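Local coordinates for putative carboxymuconolactone decarboxylase (Burkholderia xenovorans, PDB 2QEU) that is a putative lyase of the carboxymuconolactone decarboxylase family, an all-helical protein whose exact reaction the structure alone does not show, at the interface of chains A and B. Coordinates in Å, arbitrary orientation; residue numbers count along the deposited sequence, not the author numbering. Chains: chain A/B, Putative carboxymuconolactone decarboxylase.

Contact 1: the interface of chains A and B. Residues chain A 70-71, 74, 105, 108; chain B 54, 63, 68, 71.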
ATOM      1  N   LEU A  70     -20.162  -2.906   6.965  1.00  4.48           N
ATOM      2  CA  LEU A  70     -19.402  -1.733   7.452  1.00  7.18           C
ATOM      3  C   LEU A  70     -17.875  -1.950   7.368  1.00  4.80           C
ATOM      4  O   LEU A  70     -17.123  -1.068   6.915  1.00  5.24           O
ATOM      5  CB  LEU A  70     -19.823  -1.352   8.874  1.00  7.69           C
ATOM      6  CG  LEU A  70     -19.063  -0.155   9.472  1.00  5.53           C
ATOM      7  CD1 LEU A  70     -19.156   1.094   8.552  1.00  6.98           C
ATOM      8  CD2 LEU A  70     -19.596   0.121  10.874  1.00  5.61           C
ATOM      9  N   ILE A  71     -17.423  -3.118   7.787  1.00  5.33           N
ATOM     10  CA  ILE A  71     -15.994  -3.474   7.682  1.00  5.54           C
ATOM     11  C   ILE A  71     -15.544  -3.366   6.196  1.00  7.21           C
ATOM     12  O   ILE A  71     -14.495  -2.781   5.901  1.00  5.88           O
ATOM     13  CB  ILE A  71     -15.644  -4.861   8.287  1.00  7.13           C
ATOM     14  CG1 ILE A  71     -15.828  -4.795   9.814  1.00  7.32           C
ATOM     15  CG2 ILE A  71     -14.214  -5.337   7.875  1.00  7.06           C
ATOM     16  CD1 ILE A  71     -15.948  -6.167  10.499  1.00  6.73           C
ATOM     17  N   VAL A  74     -15.153   0.294   5.102  1.00  6.41           N
ATOM     18  CA  VAL A  74     -13.897   0.861   5.576  1.00  6.99           C
ATOM     19  C   VAL A  74     -12.724   0.345   4.745  1.00  6.45           C
ATOM     20  O   VAL A  74     -11.828   1.109   4.316  1.00  6.38           O
ATOM     21  CB  VAL A  74     -13.689   0.678   7.102  1.00  7.46           C
ATOM     22  CG1 VAL A  74     -12.355   1.336   7.506  1.00  8.03           C
ATOM     23  CG2 VAL A  74     -14.872   1.292   7.912  1.00  4.85           C
ATOM     24  N   GLY A 105     -17.659   4.549  11.936  1.00  8.00           N
ATOM     25  CA  GLY A 105     -16.811   3.482  11.416  1.00  8.43           C
ATOM     26  C   GLY A 105     -15.755   3.981  10.447  1.00  8.57           C
ATOM     27  O   GLY A 105     -14.576   3.667  10.582  1.00  8.94           O
ATOM     28  N   LEU A 108     -12.626   5.870  11.845  1.00  5.46           N
ATOM     29  CA  LEU A 108     -11.563   5.052  12.424  1.00  7.48           C
ATOM     30  C   LEU A 108     -10.448   4.782  11.451  1.00  7.63           C
ATOM     31  O   LEU A 108      -9.296   4.540  11.833  1.00  7.55           O
ATOM     32  CB  LEU A 108     -12.107   3.743  12.927  1.00  6.69           C
ATOM     33  CG  LEU A 108     -13.133   3.868  14.042  1.00  7.47           C
ATOM     34  CD1 LEU A 108     -13.869   2.510  14.318  1.00  9.48           C
ATOM     35  CD2 LEU A 108     -12.522   4.515  15.312  1.00  7.84           C
TER
ATOM     36  N   LEU B  54     -13.396   7.003  19.619  1.00  9.72           N
ATOM     37  CA  LEU B  54     -13.603   5.765  20.352  1.00  8.68           C
ATOM     38  C   LEU B  54     -14.563   5.957  21.556  1.00 10.39           C
ATOM     39  O   LEU B  54     -14.635   5.135  22.483  1.00  9.26           O
ATOM     40  CB  LEU B  54     -12.233   5.203  20.759  1.00 11.87           C
ATOM     41  CG  LEU B  54     -11.509   4.512  19.625  1.00 11.58           C
ATOM     42  CD1 LEU B  54     -10.027   4.204  19.935  1.00 13.01           C
ATOM     43  CD2 LEU B  54     -12.250   3.232  19.214  1.00 12.82           C
ATOM     44  N   LEU B  63     -22.123   3.467  17.300  1.00 10.27           N
ATOM     45  CA  LEU B  63     -21.514   2.183  16.930  1.00  8.56           C
ATOM     46  C   LEU B  63     -20.912   1.580  18.200  1.00 11.27           C
ATOM     47  O   LEU B  63     -20.143   2.238  18.863  1.00 11.01           O
ATOM     48  CB  LEU B  63     -20.410   2.452  15.892  1.00  8.48           C
ATOM     49  CG  LEU B  63     -19.683   1.258  15.238  1.00  9.10           C
ATOM     50  CD1 LEU B  63     -20.646   0.390  14.504  1.00 11.00           C
ATOM     51  CD2 LEU B  63     -18.551   1.762  14.334  1.00  7.19           C
ATOM     52  N   LYS B  68     -16.168  -0.900  16.995  1.00  7.34           N
ATOM     53  CA  LYS B  68     -15.153   0.093  16.724  1.00  9.02           C
ATOM     54  C   LYS B  68     -13.766  -0.547  16.761  1.00  8.53           C
ATOM     55  O   LYS B  68     -12.966  -0.399  15.846  1.00  8.67           O
ATOM     56  CB  LYS B  68     -15.209   1.241  17.710  1.00  9.68           C
ATOM     57  CG  LYS B  68     -16.467   2.093  17.597  1.00  5.89           C
ATOM     58  CD  LYS B  68     -16.318   3.439  18.359  1.00  8.83           C
ATOM     59  CE  LYS B  68     -17.510   4.307  18.085  1.00 12.71           C
ATOM     60  NZ  LYS B  68     -17.448   5.555  18.851  1.00  8.80           N
ATOM     61  N   ILE B  71     -13.151  -2.972  13.861  1.00  6.98           N
ATOM     62  CA  ILE B  71     -12.702  -2.258  12.650  1.00  8.03           C
ATOM     63  C   ILE B  71     -11.184  -1.976  12.731  1.00  7.55           C
ATOM     64  O   ILE B  71     -10.461  -2.231  11.782  1.00  7.63           O
ATOM     65  CB  ILE B  71     -13.534  -0.968  12.393  1.00  7.04           C
ATOM     66  CG1 ILE B  71     -14.982  -1.366  11.988  1.00  8.07           C
ATOM     67  CG2 ILE B  71     -12.872  -0.036  11.357  1.00  7.50           C
ATOM     68  CD1 ILE B  71     -16.066  -0.243  12.143  1.00  9.27           C
TER
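B:Ile71 pushes its branched side chain between two helices of chain A, 65-79 and 99-113, and the patch is built around it. It gives up 75 Å² of its surface here, far more than any neighbour. Each of its branches has its own partners. The delta-methyl CD1 of B:Ile71 meets CD2 of A:Leu70 at 3.8 Å, where the two side chains run at nearly a right angle, and it also lies over the CA of A:Gly105 at 3.9 Å. The gamma-methyl CG2 of B:Ile71 turns towards A:Val74, whose CG1 is 4.1 Å away and whose side chain again stands crosswise. The methylene CG1 faces CG1 of A:Ile71, and the side chains of these two copies of one residue lie antiparallel, flank against flank. Such self-pairing places the two-fold axis of the interface close by.

A:Leu70 has a second role. Its CG lies opposite the backbone N (chi1 179°), which carries the branch out towards chain B. There CD2 of A:Leu70 meets CD1 of B:Leu63 tip to tip at 3.8 Å. The other methyl of B:Leu63, CD2, rests on the backbone N and CA of A:Gly105. With no side chain in the way, this glycine probably lets the leucine and B:Ile71 settle directly on the main chain of helix 99-113.

One turn further along, A:Leu108 closes the far side of B:Ile71. Its CG sits beside its own backbone N, away from the carbonyl carbon (chi1 -62°), and the two methyls part ways. CD2 of A:Leu108 touches CD2 of B:Leu54, with the leucines set about perpendicular, at 4.1 Å. CD1 of A:Leu108 instead lies along the B:Lys68 backbone: it is 3.6 Å from CA of B:Lys68 and 3.4 Å from the carbonyl O of that lysine, so this methyl group packs on helix main chain as well as on CB of B:Ile71.

Contact 2: the interface of chains A and B. Residues chain A 108, 111-112; chain B 46, 53, 72.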
ATOM      1  N   LEU A 108     -12.626   5.870  11.845  1.00  5.46           N
ATOM      2  CA  LEU A 108     -11.563   5.052  12.424  1.00  7.48           C
ATOM      3  C   LEU A 108     -10.448   4.782  11.451  1.00  7.63           C
ATOM      4  O   LEU A 108      -9.296   4.540  11.833  1.00  7.55           O
ATOM      5  CB  LEU A 108     -12.107   3.743  12.927  1.00  6.69           C
ATOM      6  CG  LEU A 108     -13.133   3.868  14.042  1.00  7.47           C
ATOM      7  CD1 LEU A 108     -13.869   2.510  14.318  1.00  9.48           C
ATOM      8  CD2 LEU A 108     -12.522   4.515  15.312  1.00  7.84           C
ATOM      9  N   ILE A 111      -7.189   6.820  11.880  1.00  7.14           N
ATOM     10  CA  ILE A 111      -6.170   6.406  12.878  1.00  6.81           C
ATOM     11  C   ILE A 111      -5.054   5.597  12.194  1.00  7.19           C
ATOM     12  O   ILE A 111      -3.891   5.843  12.420  1.00  7.02           O
ATOM     13  CB  ILE A 111      -6.818   5.575  14.037  1.00  7.01           C
ATOM     14  CG1 ILE A 111      -7.630   6.458  14.969  1.00 11.36           C
ATOM     15  CG2 ILE A 111      -5.755   4.784  14.818  1.00  6.33           C
ATOM     16  CD1 ILE A 111      -8.522   5.669  15.903  1.00 10.63           C
ATOM     17  N   VAL A 112      -5.453   4.609  11.399  1.00  7.85           N
ATOM     18  CA  VAL A 112      -4.502   3.664  10.824  1.00  8.53           C
ATOM     19  C   VAL A 112      -3.979   4.085   9.460  1.00  7.29           C
ATOM     20  O   VAL A 112      -2.856   3.753   9.126  1.00  6.54           O
ATOM     21  CB  VAL A 112      -5.080   2.202  10.759  1.00  7.59           C
ATOM     22  CG1 VAL A 112      -4.047   1.156  10.309  1.00  7.37           C
ATOM     23  CG2 VAL A 112      -5.718   1.762  12.126  1.00  5.29           C
TER
ATOM     24  N   TYR B  46      -3.828  14.345  18.844  1.00 13.47           N
ATOM     25  CA  TYR B  46      -4.139  12.961  18.467  1.00 11.77           C
ATOM     26  C   TYR B  46      -4.979  12.273  19.527  1.00 10.65           C
ATOM     27  O   TYR B  46      -5.944  11.598  19.192  1.00 10.13           O
ATOM     28  CB  TYR B  46      -2.869  12.158  18.220  1.00 13.93           C
ATOM     29  CG  TYR B  46      -3.168  10.741  17.856  1.00  9.77           C
ATOM     30  CD1 TYR B  46      -3.592  10.422  16.567  1.00 15.79           C
ATOM     31  CD2 TYR B  46      -3.102   9.726  18.808  1.00 14.92           C
ATOM     32  CE1 TYR B  46      -3.901   9.139  16.230  1.00 13.03           C
ATOM     33  CE2 TYR B  46      -3.400   8.415  18.462  1.00 11.21           C
ATOM     34  CZ  TYR B  46      -3.809   8.137  17.175  1.00 15.78           C
ATOM     35  OH  TYR B  46      -4.100   6.853  16.806  1.00 16.60           O
HETATM   36  N   MSE B  53     -13.305   9.630  18.652  1.00  8.98           N
HETATM   37  CA  MSE B  53     -13.559   8.522  17.722  1.00  8.71           C
HETATM   38  C   MSE B  53     -13.949   7.228  18.427  1.00 10.24           C
HETATM   39  O   MSE B  53     -14.788   6.494  17.928  1.00  8.67           O
HETATM   40  CB  MSE B  53     -12.349   8.270  16.868  1.00  8.52           C
HETATM   41  CG  MSE B  53     -12.156   9.306  15.784  1.00  7.18           C
HETATM   42 SE   MSE B  53     -10.481   8.870  14.876  0.75 13.62          SE
HETATM   43  CE  MSE B  53     -10.547  10.137  13.457  1.00 11.02           C
ATOM     44  N   LEU B  72     -10.728  -1.533  13.905  1.00  8.55           N
ATOM     45  CA  LEU B  72      -9.296  -1.253  14.111  1.00  7.63           C
ATOM     46  C   LEU B  72      -8.450  -2.505  14.016  1.00  9.43           C
ATOM     47  O   LEU B  72      -7.344  -2.478  13.462  1.00  7.25           O
ATOM     48  CB  LEU B  72      -9.088  -0.432  15.365  1.00 10.57           C
ATOM     49  CG  LEU B  72      -9.593   0.990  15.217  1.00  9.82           C
ATOM     50  CD1 LEU B  72      -9.761   1.611  16.640  1.00  8.28           C
ATOM     51  CD2 LEU B  72      -8.725   1.807  14.327  1.00  9.46           C
TER
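A:Ile111 stands between B:Tyr46 and B:Met53, its two branches dividing the work. The gamma-methyl CG2 of A:Ile111 touches the phenol oxygen OH of B:Tyr46 at 3.3 Å, so the tyrosine meets the isoleucine with the end of its side chain, and the isoleucine stands roughly perpendicular to it. The longer branch turns to B:Met53, a selenomethionine: CG1 of A:Ile111 is 3.7 Å and CD1 of A:Ile111 3.9 Å from the selenium SE of B:Met53, and the two side chains lie side by side, pointing opposite ways.

B:Leu72 fills the other flank through one methyl. CD2 of B:Leu72 packs against CG2 of A:Val112 at 3.7 Å and lies equally near, 3.7 Å, to the backbone O of A:Leu108. CD2 of A:Leu108 completes the packing beside CB of B:Met53.

Behind these contacts, torsions set the reach. B:Tyr46 has CG opposite its backbone N (chi1 179°), which sends the ring away from its helix towards chain A. B:Met53 runs extended beyond CG (chi2 176°), bringing the selenium to the isoleucine.

B:Tyr46 and B:Met53 sit about two turns apart on helix 40-53, the selenomethionine as its last residue. With B:Leu72 from helix 65-79, they receive the C-terminal end of A's helix 99-113, where A:Ile111 and A:Val112 lie.

Contact 1 and contact 2 have centres of their C-alpha atoms about 9 Å apart and are neighbouring, largely aliphatic parts of one interface. A:Leu108 belongs to both, and consecutive residues of B's helix 65-79, B:Ile71 and B:Leu72, serve one contact each. Helix 99-113 of chain A runs through both, from A:Gly105 in contact 1 to A:Val112 in contact 2. Two-fold symmetry repeats both with the chains exchanged. Contact 1, where a residue meets its own copy, lies near the axis; contact 2 is farther out, towards helix 40-53. The deposited assembly holds six copies; this pairing may be one of its building units.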